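Local coordinates for ASCH domain (Vibrio cholerae TMA 21, PDB 3S9X), which is of unknown function but belongs to the ASCH family of the PUA clan, whose PUA-like folds often bind RNA, so nucleic-acid binding is possible though unproven here, at residues L1-M6 with T30-D35; E8-F13 with V81-D86; E55-C60 with A111-E116; P74-L79 with I93-V98; P89-E94 with F154-H159. One frame throughout, in Å; residues are numbered along the deposited sequence.

The five contacts form one connected group. Contact 1 joins contact 2 where Ser33 O meets Val81 N at 2.8 Å and Ala34 packs on Ser10, and it joins contact 4 through the ring of His78, held by Ser31 and Ser33. Contacts 4 and 5 share Ile93 and Glu94 on the central strand 89-102, and contact 2 pairs with contact 5 through Val82. Contact 3 lies across the sheet, its centre about 24 Å from that of contact 1, and is joined through contact 5, where Arg57 O receives Phe154 N at 3.0 Å. All five reach the same mixed sheet.

Contact 1: L1-M6 with T30-D35; sequences LYFQGM and TSFSAD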
# COMPACT_ATOMS: atom_id res chain seq x y z
N LEU A 1 -3.52 17.95 14.22
CA LEU A 1 -2.21 18.54 13.84
C LEU A 1 -1.48 17.81 12.75
O LEU A 1 -0.63 18.36 12.06
CB LEU A 1 -1.25 18.55 15.06
CG LEU A 1 -1.70 19.44 16.18
CD1 LEU A 1 -0.73 19.53 17.20
CD2 LEU A 1 -1.89 20.93 15.70
N TYR A 2 -1.73 16.49 12.61
CA TYR A 2 -0.95 15.66 11.64
C TYR A 2 -1.49 15.47 10.28
O TYR A 2 -0.73 15.03 9.36
CB TYR A 2 -0.75 14.24 12.24
CG TYR A 2 0.15 14.18 13.46
CD1 TYR A 2 1.51 14.10 13.29
CD2 TYR A 2 -0.33 14.18 14.74
CE1 TYR A 2 2.39 13.96 14.36
CE2 TYR A 2 0.57 14.12 15.83
CZ TYR A 2 1.92 14.00 15.63
OH TYR A 2 2.78 13.90 16.66
N PHE A 3 -2.76 15.80 10.09
CA PHE A 3 -3.36 15.54 8.79
C PHE A 3 -4.41 16.57 8.37
O PHE A 3 -5.44 16.28 7.74
CB PHE A 3 -3.91 14.11 8.65
CG PHE A 3 -4.86 13.71 9.71
CD1 PHE A 3 -4.42 13.04 10.80
CD2 PHE A 3 -6.22 13.91 9.56
CE1 PHE A 3 -5.30 12.60 11.78
CE2 PHE A 3 -7.11 13.44 10.52
CZ PHE A 3 -6.64 12.82 11.68
N GLN A 4 -4.13 17.85 8.66
CA GLN A 4 -5.08 18.90 8.34
C GLN A 4 -5.41 19.02 6.89
O GLN A 4 -6.56 19.42 6.56
CB GLN A 4 -4.52 20.22 8.90
CG GLN A 4 -4.62 20.27 10.47
CD GLN A 4 -4.18 21.58 11.05
OE1 GLN A 4 -4.00 22.56 10.31
NE2 GLN A 4 -4.00 21.62 12.38
N GLY A 5 -4.45 18.71 6.01
CA GLY A 5 -4.66 18.79 4.59
C GLY A 5 -5.27 17.58 3.88
O GLY A 5 -5.52 17.66 2.68
N MSE A 6 -5.59 16.53 4.63
CA MSE A 6 -6.13 15.31 4.02
C MSE A 6 -7.50 15.70 3.43
O MSE A 6 -8.31 16.40 3.99
CB MSE A 6 -6.23 14.24 5.11
CG MSE A 6 -6.74 12.91 4.56
SE MSE A 6 -6.81 11.54 5.92
CE MSE A 6 -4.87 11.20 5.94
N THR A 30 1.51 8.92 14.30
CA THR A 30 2.20 10.11 13.78
C THR A 30 2.37 10.25 12.29
O THR A 30 2.88 11.25 11.81
CB THR A 30 3.64 10.19 14.43
OG1 THR A 30 4.37 9.02 14.01
CG2 THR A 30 3.54 10.18 15.96
N SER A 31 1.92 9.22 11.56
CA SER A 31 2.13 9.08 10.09
C SER A 31 0.87 8.58 9.44
O SER A 31 0.33 7.57 9.81
CB SER A 31 3.34 8.20 9.80
OG SER A 31 3.62 8.08 8.45
N PHE A 32 0.37 9.38 8.51
CA PHE A 32 -0.97 9.19 7.94
C PHE A 32 -0.97 9.50 6.45
O PHE A 32 -0.26 10.38 5.98
CB PHE A 32 -2.00 10.18 8.60
CG PHE A 32 -2.01 10.17 10.06
CD1 PHE A 32 -2.88 9.32 10.75
CD2 PHE A 32 -1.13 10.95 10.80
CE1 PHE A 32 -2.93 9.35 12.11
CE2 PHE A 32 -1.13 10.94 12.14
CZ PHE A 32 -2.07 10.17 12.84
N SER A 33 -1.80 8.77 5.71
CA SER A 33 -2.06 9.11 4.30
C SER A 33 -3.47 8.61 3.89
O SER A 33 -4.13 7.89 4.67
CB SER A 33 -1.04 8.41 3.43
OG SER A 33 -1.18 7.01 3.41
N ALA A 34 -3.88 9.01 2.69
CA ALA A 34 -5.15 8.58 2.10
C ALA A 34 -4.91 8.38 0.62
O ALA A 34 -4.43 9.26 -0.05
CB ALA A 34 -6.30 9.62 2.35
N ASP A 35 -5.18 7.19 0.10
CA ASP A 35 -4.92 6.90 -1.32
C ASP A 35 -5.64 5.59 -1.67
O ASP A 35 -6.01 4.80 -0.81
CB ASP A 35 -3.39 6.67 -1.47
CG ASP A 35 -2.71 7.49 -2.58
OD1 ASP A 35 -1.85 6.87 -3.29
OD2 ASP A 35 -2.87 8.70 -2.70
O HOH W 1 -0.72 13.42 7.07
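Phe3 presents the edge of its ring to the face of Phe32 and sets CD1 over the ring centre, 3.8 Å above the plane. The ring planes stand at 54°, and a chi1 of 55° on Phe3 puts CG between the backbone N and the carbonyl carbon. Tyr2 adds the closest approach, its CB lying 3.3 Å from Phe32 CE2, while its ring meets that of Phe32 obliquely. On the other flank the selenomethionine Met6 bends at chi3 (-76°), so that CE comes within 3.6 Å of Ser33 C; its CG rests 4.0 Å from Ala34 CB. Leu14 and Leu18 of helix 8-19 back this aromatic cluster. The outer part is looser: the exposed Tyr2 and Thr30 extend together, with Thr30 CA over one face of the tyrosine ring and Tyr2 OH 3.9 Å from Thr30 CG2. A single water links the backbones, donating to Tyr2 O at 2.8 Å and to Phe32 O at 3.3 Å. Leu1 to Gly5 read as the end of a TEV protease site and probably derive from a tag. Apolar contact and one water thus hold the N-terminal loop to the outermost strand 32-35, and no direct hydrogen bond sets their register.

Contact 2: E8-F13 with V81-D86; sequences ERSQLF and VVTNWD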
# COMPACT_ATOMS: atom_id res chain seq x y z
N GLU A 8 -11.29 15.71 2.67
CA GLU A 8 -12.23 15.68 3.76
C GLU A 8 -12.89 14.39 4.04
O GLU A 8 -13.13 14.03 5.20
CB GLU A 8 -13.26 16.79 3.53
CG GLU A 8 -14.23 16.94 4.77
CD GLU A 8 -15.13 18.11 4.66
OE1 GLU A 8 -16.04 18.10 3.85
OE2 GLU A 8 -14.84 19.12 5.34
N ARG A 9 -13.31 13.69 2.98
CA ARG A 9 -14.00 12.42 3.22
C ARG A 9 -13.09 11.45 3.99
O ARG A 9 -13.52 10.77 4.94
CB ARG A 9 -14.49 11.73 1.92
CG ARG A 9 -15.52 12.52 1.12
CD ARG A 9 -15.69 12.03 -0.31
NE ARG A 9 -14.55 12.36 -1.13
CZ ARG A 9 -14.24 11.74 -2.27
NH1 ARG A 9 -14.97 10.73 -2.77
NH2 ARG A 9 -13.15 12.11 -2.93
N SER A 10 -11.81 11.36 3.58
CA SER A 10 -10.88 10.51 4.24
C SER A 10 -10.48 11.02 5.63
O SER A 10 -10.35 10.24 6.59
CB SER A 10 -9.62 10.35 3.41
OG SER A 10 -9.86 9.44 2.36
N GLN A 11 -10.35 12.36 5.80
CA GLN A 11 -10.10 12.95 7.12
C GLN A 11 -11.19 12.59 8.11
O GLN A 11 -10.90 12.19 9.26
CB GLN A 11 -9.96 14.48 6.98
CG GLN A 11 -9.58 15.13 8.26
CD GLN A 11 -9.01 16.53 8.11
OE1 GLN A 11 -8.84 17.18 9.12
NE2 GLN A 11 -8.69 16.97 6.86
N LEU A 12 -12.46 12.72 7.71
CA LEU A 12 -13.56 12.37 8.57
C LEU A 12 -13.50 10.92 8.99
O LEU A 12 -13.80 10.56 10.14
CB LEU A 12 -14.92 12.77 7.97
CG LEU A 12 -15.22 14.24 7.84
CD1 LEU A 12 -16.42 14.43 6.93
CD2 LEU A 12 -15.45 14.78 9.17
N PHE A 13 -13.22 10.04 8.04
CA PHE A 13 -13.19 8.60 8.30
C PHE A 13 -12.08 8.28 9.28
O PHE A 13 -12.26 7.48 10.21
CB PHE A 13 -13.00 7.86 6.97
CG PHE A 13 -13.32 6.37 6.96
CD1 PHE A 13 -14.64 5.96 7.06
CD2 PHE A 13 -12.35 5.46 6.73
CE1 PHE A 13 -14.95 4.63 6.89
CE2 PHE A 13 -12.67 4.13 6.54
CZ PHE A 13 -13.96 3.70 6.65
N VAL A 81 -5.75 5.60 5.00
CA VAL A 81 -7.11 5.48 4.60
C VAL A 81 -7.07 4.94 3.17
O VAL A 81 -6.61 5.64 2.25
CB VAL A 81 -7.93 6.80 4.70
CG1 VAL A 81 -9.35 6.54 4.22
CG2 VAL A 81 -7.83 7.39 6.12
N VAL A 82 -7.58 3.74 3.00
CA VAL A 82 -7.68 3.05 1.68
C VAL A 82 -8.97 3.48 1.05
O VAL A 82 -10.04 3.17 1.56
CB VAL A 82 -7.58 1.53 1.84
CG1 VAL A 82 -7.70 0.84 0.46
CG2 VAL A 82 -6.32 1.13 2.63
N THR A 83 -8.88 4.24 -0.03
CA THR A 83 -10.06 4.64 -0.77
C THR A 83 -10.23 3.78 -2.03
O THR A 83 -9.29 3.07 -2.45
CB THR A 83 -9.99 6.10 -1.19
OG1 THR A 83 -9.11 6.28 -2.27
CG2 THR A 83 -9.57 7.04 -0.02
N ASN A 84 -11.41 3.85 -2.60
CA ASN A 84 -11.58 3.37 -3.93
C ASN A 84 -11.09 4.39 -4.93
O ASN A 84 -10.51 5.41 -4.59
CB ASN A 84 -13.03 2.88 -4.16
CG ASN A 84 -14.05 4.00 -4.23
OD1 ASN A 84 -13.70 5.19 -4.28
ND2 ASN A 84 -15.33 3.59 -4.19
N TRP A 85 -11.26 4.09 -6.22
CA TRP A 85 -10.78 4.97 -7.27
C TRP A 85 -11.27 6.39 -7.15
O TRP A 85 -10.53 7.31 -7.52
CB TRP A 85 -11.18 4.34 -8.63
CG TRP A 85 -10.77 5.08 -9.87
CD1 TRP A 85 -11.58 5.78 -10.68
CD2 TRP A 85 -9.46 5.17 -10.45
NE1 TRP A 85 -10.88 6.26 -11.79
CE2 TRP A 85 -9.58 5.88 -11.65
CE3 TRP A 85 -8.20 4.67 -10.07
CZ2 TRP A 85 -8.51 6.14 -12.46
CZ3 TRP A 85 -7.11 4.93 -10.94
CH2 TRP A 85 -7.31 5.61 -12.13
N ASP A 86 -12.51 6.50 -6.73
CA ASP A 86 -13.20 7.74 -6.58
C ASP A 86 -13.07 8.45 -5.23
O ASP A 86 -13.75 9.45 -5.02
CB ASP A 86 -14.64 7.53 -6.98
CG ASP A 86 -14.76 7.47 -8.51
OD1 ASP A 86 -14.47 8.54 -9.16
OD2 ASP A 86 -15.24 6.47 -9.03
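Arg9 makes the direct polar bond of this contact: NH1 donates to Asp86 O at 2.9 Å, with an N-H...O angle of 165°. The carbonyl oxygen sits at the guanidinium edge, practically in its plane, and NH2 adds a weak second bond to it. A bend at chi3 (-72°) turns NE off the line of the chain, and NE is engaged in a salt bridge with Glu7. The carboxylate of Asp86 does not join in, OD1 remaining 6.8 Å from Arg9 NH1. Van der Waals contact is carried by Ser10, whose OG touches Thr83 CG2 at 3.4 Å and Val81 CG1 at 3.5 Å. Phe13 approaches the same valine obliquely, its CD2 lying 4.1 Å from Val81 CG1. Within the strand end and the turn after it, Thr83 OG1 donates to Asn84 O at 2.8 Å, in the carbonyl plane and on a lone pair. Helix 8-13 crosses strand 81-83 at 136°, axes 9.3 Å apart, on the sheet face carrying Val81 and Thr83. Strand 32-35 flanks Val81 and places Ala34 against both Val81 and Ser10, strand 89-102 pairs with Val82, and the side chain of Val82, pointing away from this helix, packs on Ala48 of helix 41-52.

Contact 3: E55-C60 with A111-E116; sequences EKRASC and AASEGE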
# COMPACT_ATOMS: atom_id res chain seq x y z
N GLU A 55 -8.02 -10.29 2.47
CA GLU A 55 -7.36 -11.07 1.45
C GLU A 55 -6.04 -10.49 0.92
O GLU A 55 -5.14 -11.22 0.53
CB GLU A 55 -8.32 -11.27 0.30
CG GLU A 55 -9.50 -12.14 0.53
CD GLU A 55 -9.01 -13.57 0.46
OE1 GLU A 55 -8.73 -14.10 -0.68
OE2 GLU A 55 -8.84 -14.10 1.57
N LYS A 56 -5.92 -9.17 0.94
CA LYS A 56 -4.71 -8.46 0.53
C LYS A 56 -4.17 -7.83 1.80
O LYS A 56 -4.83 -7.01 2.42
CB LYS A 56 -4.97 -7.43 -0.55
CG LYS A 56 -3.75 -6.53 -0.84
CD LYS A 56 -3.86 -5.74 -2.11
CE LYS A 56 -2.52 -5.19 -2.56
NZ LYS A 56 -1.76 -6.32 -3.19
N ARG A 57 -2.96 -8.29 2.17
CA ARG A 57 -2.34 -7.91 3.46
C ARG A 57 -0.91 -7.41 3.25
O ARG A 57 -0.15 -7.25 4.22
CB ARG A 57 -2.36 -9.14 4.40
CG ARG A 57 -3.74 -9.70 4.67
CD ARG A 57 -3.66 -10.88 5.62
NE ARG A 57 -2.86 -11.99 5.05
CZ ARG A 57 -3.26 -12.85 4.11
NH1 ARG A 57 -2.37 -13.77 3.67
NH2 ARG A 57 -4.52 -12.83 3.63
N ALA A 58 -0.54 -7.12 2.00
CA ALA A 58 0.84 -6.70 1.68
C ALA A 58 0.79 -5.99 0.35
O ALA A 58 -0.16 -6.13 -0.45
CB ALA A 58 1.78 -7.89 1.64
N SER A 59 1.82 -5.22 0.10
CA SER A 59 2.06 -4.53 -1.15
C SER A 59 3.53 -4.29 -1.33
O SER A 59 4.29 -4.47 -0.39
CB SER A 59 1.30 -3.24 -1.16
OG SER A 59 1.80 -2.27 -0.28
N CYS A 60 3.95 -3.86 -2.53
CA CYS A 60 5.33 -3.56 -2.74
C CYS A 60 5.48 -2.38 -3.74
O CYS A 60 4.51 -1.94 -4.39
CB CYS A 60 6.07 -4.79 -3.29
SG CYS A 60 5.63 -5.33 -4.91
N ALA A 111 3.49 -13.30 -2.71
CA ALA A 111 2.50 -13.14 -3.75
C ALA A 111 1.12 -13.49 -3.15
O ALA A 111 0.14 -12.77 -3.41
CB ALA A 111 2.79 -14.02 -4.91
N ALA A 112 1.04 -14.57 -2.37
CA ALA A 112 -0.27 -14.93 -1.77
C ALA A 112 -0.77 -13.87 -0.78
O ALA A 112 -1.93 -13.56 -0.73
CB ALA A 112 -0.20 -16.36 -1.12
N SER A 113 0.14 -13.26 0.01
CA SER A 113 -0.18 -12.17 0.93
C SER A 113 -0.68 -10.96 0.20
O SER A 113 -1.55 -10.22 0.69
CB SER A 113 1.03 -11.78 1.78
OG SER A 113 1.31 -12.86 2.62
N GLU A 114 -0.11 -10.68 -0.98
CA GLU A 114 -0.62 -9.57 -1.79
C GLU A 114 -2.05 -9.86 -2.27
O GLU A 114 -2.81 -8.93 -2.52
CB GLU A 114 0.27 -9.24 -2.95
CG GLU A 114 1.59 -8.53 -2.60
CD GLU A 114 1.88 -7.34 -3.50
OE1 GLU A 114 2.99 -7.25 -4.03
OE2 GLU A 114 0.93 -6.51 -3.70
N GLY A 115 -2.41 -11.13 -2.42
CA GLY A 115 -3.80 -11.59 -2.51
C GLY A 115 -4.58 -11.32 -3.75
O GLY A 115 -5.81 -11.46 -3.76
N GLU A 116 -3.91 -10.91 -4.84
CA GLU A 116 -4.58 -10.57 -6.11
C GLU A 116 -4.67 -11.75 -7.09
O GLU A 116 -3.90 -12.75 -7.01
CB GLU A 116 -3.89 -9.36 -6.75
CG GLU A 116 -4.01 -8.07 -5.93
CD GLU A 116 -3.21 -6.96 -6.56
OE1 GLU A 116 -3.66 -6.48 -7.61
OE2 GLU A 116 -2.20 -6.53 -5.95
O HOH W 2 -4.32 -13.76 0.70
O HOH W 3 0.30 -11.81 5.40
O HOH W 4 1.99 -4.36 -4.88
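Lys56 and Glu114 extend alongside one another in the same direction, and their ends meet in a salt bridge of 2.7 Å between NZ and OE2. The lysine nitrogen uses the anti lone pair of that oxygen. A second carboxylate reaches it from Glu116, whose OE2 lies 2.8 Å from Lys56 NZ, met on the anti side and 29° out of the carboxylate plane. NZ also donates to Glu114 O at 2.9 Å and weakly to Ala58 O, and a bend at chi4 (77°) carries it into this nest of oxygens. With two carboxylates close by, the ammonium would be expected to stay charged. Glu114 is satisfied on both oxygens: OE1 accepts from Trp124 NE1, and OE2 takes a further bond of 2.7 Å from a water that in turn accepts from Cys60 N. The network secures the C-terminal end of helix 108-114 against the start of strand 58-62, an outermost strand of the sheet. Helical geometry ends at Gly115, which has positive phi and whose CA makes a C-H...O contact of 3.3 Å to Glu55 O. A terminal helix carbonyl, Ser113 O, receives Arg57 N at 2.8 Å, nearly straight at 170°. Glu55 O and Ala112 O are bridged by a water donating to both, which also accepts a weak bond from Arg57 NH2. That nitrogen has a firmer partner in Gly54 O. Another water accepts from Arg57 NE and lies 3.1 Å from Ser113 OG, itself hydrogen-bonded to Asp109 O.

Contact 4: P74-L79 with I93-V98; sequences PQVGHL and IEITSV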
# COMPACT_ATOMS: atom_id res chain seq x y z
N PRO A 74 8.21 3.92 3.73
CA PRO A 74 7.08 3.53 4.58
C PRO A 74 7.56 3.14 5.98
O PRO A 74 8.67 2.61 6.11
CB PRO A 74 6.48 2.37 3.85
CG PRO A 74 7.53 1.75 3.19
CD PRO A 74 8.42 2.95 2.67
N GLN A 75 6.74 3.42 6.98
CA GLN A 75 7.07 3.19 8.37
C GLN A 75 6.04 2.29 9.03
O GLN A 75 4.83 2.45 8.86
CB GLN A 75 6.93 4.51 9.22
CG GLN A 75 7.94 5.44 9.22
CD GLN A 75 7.52 6.78 9.78
OE1 GLN A 75 6.69 6.95 10.77
NE2 GLN A 75 8.13 7.80 9.20
N VAL A 76 6.52 1.36 9.84
CA VAL A 76 5.69 0.65 10.77
C VAL A 76 4.83 1.61 11.57
O VAL A 76 5.35 2.64 12.03
CB VAL A 76 6.50 -0.34 11.64
CG1 VAL A 76 5.70 -0.95 12.74
CG2 VAL A 76 7.16 -1.44 10.74
N GLY A 77 3.55 1.30 11.70
CA GLY A 77 2.62 2.11 12.47
C GLY A 77 1.92 3.21 11.66
O GLY A 77 0.96 3.87 12.14
N HIS A 78 2.34 3.45 10.41
CA HIS A 78 1.62 4.32 9.51
C HIS A 78 0.15 3.87 9.34
O HIS A 78 -0.08 2.68 9.14
CB HIS A 78 2.33 4.31 8.14
CG HIS A 78 1.68 5.18 7.13
ND1 HIS A 78 1.95 6.53 7.01
CD2 HIS A 78 0.83 4.89 6.11
CE1 HIS A 78 1.26 7.03 5.99
NE2 HIS A 78 0.58 6.05 5.42
N LEU A 79 -0.76 4.83 9.27
CA LEU A 79 -2.13 4.58 8.91
C LEU A 79 -2.43 5.18 7.53
O LEU A 79 -2.17 6.32 7.25
CB LEU A 79 -3.09 5.27 9.90
CG LEU A 79 -3.08 4.73 11.31
CD1 LEU A 79 -3.99 5.60 12.22
CD2 LEU A 79 -3.58 3.28 11.32
N ILE A 93 -5.81 0.93 7.03
CA ILE A 93 -4.78 -0.03 7.29
C ILE A 93 -3.66 0.55 8.10
O ILE A 93 -3.43 1.77 8.04
CB ILE A 93 -4.27 -0.69 6.03
CG1 ILE A 93 -3.61 0.30 5.07
CG2 ILE A 93 -5.33 -1.55 5.33
CD1 ILE A 93 -2.93 -0.23 3.83
N GLU A 94 -2.98 -0.31 8.88
CA GLU A 94 -1.82 0.08 9.71
C GLU A 94 -0.67 -0.82 9.22
O GLU A 94 -0.78 -2.06 9.14
CB GLU A 94 -2.06 -0.22 11.21
CG GLU A 94 -0.90 0.23 12.06
CD GLU A 94 -1.19 0.12 13.52
OE1 GLU A 94 -2.33 0.29 13.96
OE2 GLU A 94 -0.18 -0.03 14.26
N ILE A 95 0.43 -0.18 8.85
CA ILE A 95 1.63 -0.89 8.45
C ILE A 95 2.21 -1.68 9.64
O ILE A 95 2.45 -1.08 10.68
CB ILE A 95 2.66 0.07 7.85
CG1 ILE A 95 2.10 0.67 6.55
CG2 ILE A 95 4.04 -0.68 7.64
CD1 ILE A 95 3.04 1.56 5.69
N THR A 96 2.53 -2.96 9.42
CA THR A 96 3.03 -3.82 10.46
C THR A 96 4.50 -4.26 10.24
O THR A 96 5.17 -4.54 11.21
CB THR A 96 2.14 -5.09 10.66
OG1 THR A 96 2.13 -5.73 9.41
CG2 THR A 96 0.70 -4.69 11.10
N SER A 97 5.02 -4.17 9.02
CA SER A 97 6.41 -4.48 8.74
C SER A 97 6.84 -3.92 7.42
O SER A 97 6.01 -3.73 6.53
CB SER A 97 6.68 -5.98 8.75
OG SER A 97 6.11 -6.66 7.68
N VAL A 98 8.12 -3.65 7.30
CA VAL A 98 8.76 -3.10 6.08
C VAL A 98 10.10 -3.82 5.89
O VAL A 98 10.85 -4.04 6.85
CB VAL A 98 8.97 -1.60 6.19
CG1 VAL A 98 9.66 -1.04 4.94
CG2 VAL A 98 7.69 -0.88 6.40
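Gly77 and His78 pair with Ile95 through main-chain hydrogen bonds at the open end of the antiparallel hairpin of strands 79-83 and 89-102, which the turn before the first strand extends. Gly77 N donates to Ile95 O at 2.8 Å, and Ile95 N returns a bond of 2.9 Å to His78 O. Ile95 N lies in the carbonyl plane of His78. A type II turn from Gln75 to His78 sets up these positions, with Gly77 at its third place and positive phi (90°). Beyond it Leu79 and Glu94 form an antiparallel non-hydrogen-bonded pair, flanked by C-H...O contacts, Glu94 CA to His78 O and Leu79 CA to Ile93 O, both 3.2 Å. Their side chains cross, Leu79 CD2 touching Glu94 CB at 3.8 Å. Ile95 was modelled in two conformers; in one of them CD1 lies beside His78 CB and Pro74 CB, a placement that is less certain. Farther along, Pro74 CG meets Val98 CG1 at 3.9 Å, and Val76 CG2 lies 3.7 Å from Ser97 CA. Thr96 and Ser97 there form a classic bulge opposite His153 of strand 148-158. The His78 ring is held through both nitrogens, ND1 by OG of Ser31, just before strand 32-35, and NE2 by OG of Ser33 within it. Glu94 OE1 binds Tyr29 OH, and Leu79 packs on Leu14 and Tyr17 of helix 8-19.

Contact 5: P89-E94 with F154-H159; sequences PICIIE and FKVVYH
Ile93 places CD1 over the centre of the Phe154 ring, 3.6 Å above its plane, a CH-pi contact. Both side chains have CG or CG1 wedged between the backbone N and the carbonyl carbon (chi1 63° for Ile93, 53° for Phe154), and from there they cross. The other face of the sheet is arranged differently. Glu94 and Lys155 keep abreast, yet Glu94 OE1 and Lys155 NZ stay 4.8 Å apart and share a water, OE1 being also hydrogen-bonded to Tyr29 OH. Val157 crosses Glu94 at about a right angle, CG1 lying 3.8 Å from Glu94 CB. Ile92 meets Tyr158 at a slant, its CD1 4.1 Å from Tyr158 CB. The strands are antiparallel; Glu94 and Lys155 exchange backbone bonds, whereas at Ile92 a classic bulge lets Val157 and Tyr158 face one residue. Ile92 O accepts Val157 N at 2.9 Å and, weakly, Tyr158 N, while Ile92 N donates to Tyr158 O. On the Ile93 and Val156 face lies Ile51 of helix 41-52; on the Ile92 face, Tyr17 of helix 8-19. Strand 79-83 borders the contact through Val82, and strand 58-62 follows beyond Phe154.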
# COMPACT_ATOMS: atom_id res chain seq x y z
N PRO A 89 -13.74 6.50 1.12
CA PRO A 89 -13.00 5.62 2.11
C PRO A 89 -13.63 4.23 2.19
O PRO A 89 -14.88 4.16 2.35
CB PRO A 89 -13.09 6.40 3.40
CG PRO A 89 -13.24 7.86 2.97
CD PRO A 89 -14.18 7.76 1.74
N ILE A 90 -12.79 3.20 2.11
CA ILE A 90 -13.30 1.82 2.23
C ILE A 90 -12.82 1.21 3.58
O ILE A 90 -13.59 0.58 4.29
CB ILE A 90 -12.77 0.98 1.07
CG1 ILE A 90 -13.29 1.54 -0.31
CG2 ILE A 90 -13.13 -0.51 1.29
CD1 ILE A 90 -14.77 1.69 -0.41
N CYS A 91 -11.56 1.41 3.94
CA CYS A 91 -11.03 0.88 5.19
C CYS A 91 -9.76 1.68 5.55
O CYS A 91 -9.32 2.51 4.81
CB CYS A 91 -10.80 -0.62 5.13
SG CYS A 91 -9.54 -1.13 3.98
N ILE A 92 -9.25 1.40 6.75
CA ILE A 92 -8.01 1.99 7.19
C ILE A 92 -7.04 0.82 7.51
O ILE A 92 -7.44 -0.10 8.24
CB ILE A 92 -8.15 2.93 8.42
CG1 ILE A 92 -9.21 3.97 8.13
CG2 ILE A 92 -6.80 3.58 8.79
CD1 ILE A 92 -9.48 4.98 9.24
N ILE A 93 -5.81 0.93 7.03
CA ILE A 93 -4.78 -0.03 7.29
C ILE A 93 -3.66 0.55 8.10
O ILE A 93 -3.43 1.77 8.04
CB ILE A 93 -4.27 -0.69 6.03
CG1 ILE A 93 -3.61 0.30 5.07
CG2 ILE A 93 -5.33 -1.55 5.33
CD1 ILE A 93 -2.93 -0.23 3.83
N GLU A 94 -2.98 -0.31 8.88
CA GLU A 94 -1.82 0.08 9.71
C GLU A 94 -0.67 -0.82 9.22
O GLU A 94 -0.78 -2.06 9.14
CB GLU A 94 -2.06 -0.22 11.21
CG GLU A 94 -0.90 0.23 12.06
CD GLU A 94 -1.19 0.12 13.52
OE1 GLU A 94 -2.33 0.29 13.96
OE2 GLU A 94 -0.18 -0.03 14.26
N PHE A 154 0.56 -5.16 6.23
CA PHE A 154 -0.37 -4.29 6.91
C PHE A 154 -1.63 -5.09 7.37
O PHE A 154 -1.85 -6.21 6.91
CB PHE A 154 -0.72 -3.05 6.07
CG PHE A 154 -1.21 -3.39 4.70
CD1 PHE A 154 -2.44 -3.94 4.45
CD2 PHE A 154 -0.36 -3.17 3.60
CE1 PHE A 154 -2.85 -4.20 3.12
CE2 PHE A 154 -0.75 -3.46 2.32
CZ PHE A 154 -2.03 -3.95 2.09
N LYS A 155 -2.40 -4.42 8.21
CA LYS A 155 -3.62 -4.99 8.75
C LYS A 155 -4.71 -3.95 8.73
O LYS A 155 -4.44 -2.77 8.94
CB LYS A 155 -3.41 -5.52 10.14
CG LYS A 155 -3.14 -4.48 11.18
CD LYS A 155 -2.85 -4.98 12.60
CE LYS A 155 -2.54 -3.88 13.58
NZ LYS A 155 -2.20 -4.43 14.94
N VAL A 156 -5.96 -4.37 8.55
CA VAL A 156 -7.11 -3.51 8.67
C VAL A 156 -7.32 -3.18 10.16
O VAL A 156 -7.39 -4.11 10.95
CB VAL A 156 -8.37 -4.10 8.02
CG1 VAL A 156 -9.56 -3.25 8.32
CG2 VAL A 156 -8.15 -4.19 6.50
N VAL A 157 -7.52 -1.88 10.49
CA VAL A 157 -7.89 -1.44 11.81
C VAL A 157 -9.26 -0.77 11.88
O VAL A 157 -9.78 -0.54 12.97
CB VAL A 157 -6.78 -0.53 12.43
CG1 VAL A 157 -5.45 -1.33 12.55
CG2 VAL A 157 -6.61 0.81 11.69
N TYR A 158 -9.84 -0.43 10.74
CA TYR A 158 -11.17 0.21 10.75
C TYR A 158 -11.84 0.06 9.40
O TYR A 158 -11.19 0.09 8.38
CB TYR A 158 -11.02 1.71 11.08
CG TYR A 158 -12.34 2.41 11.41
CD1 TYR A 158 -12.93 2.21 12.64
CD2 TYR A 158 -12.96 3.23 10.55
CE1 TYR A 158 -14.10 2.80 12.99
CE2 TYR A 158 -14.17 3.80 10.85
CZ TYR A 158 -14.73 3.60 12.09
OH TYR A 158 -15.93 4.20 12.40
N HIS A 159 -13.16 0.03 9.41
CA HIS A 159 -13.97 0.11 8.20
C HIS A 159 -15.39 0.49 8.56
O HIS A 159 -16.16 0.94 7.72
CB HIS A 159 -13.90 -1.16 7.41
CG HIS A 159 -14.51 -2.32 8.08
ND1 HIS A 159 -13.91 -3.12 9.03
CD2 HIS A 159 -15.75 -2.84 7.89
CE1 HIS A 159 -14.76 -4.10 9.39
NE2 HIS A 159 -15.90 -3.89 8.76
OXT HIS A 159 -15.78 0.24 9.71
O HOH W 5 -16.32 0.93 5.18
O HOH W 6 -3.01 -1.55 15.98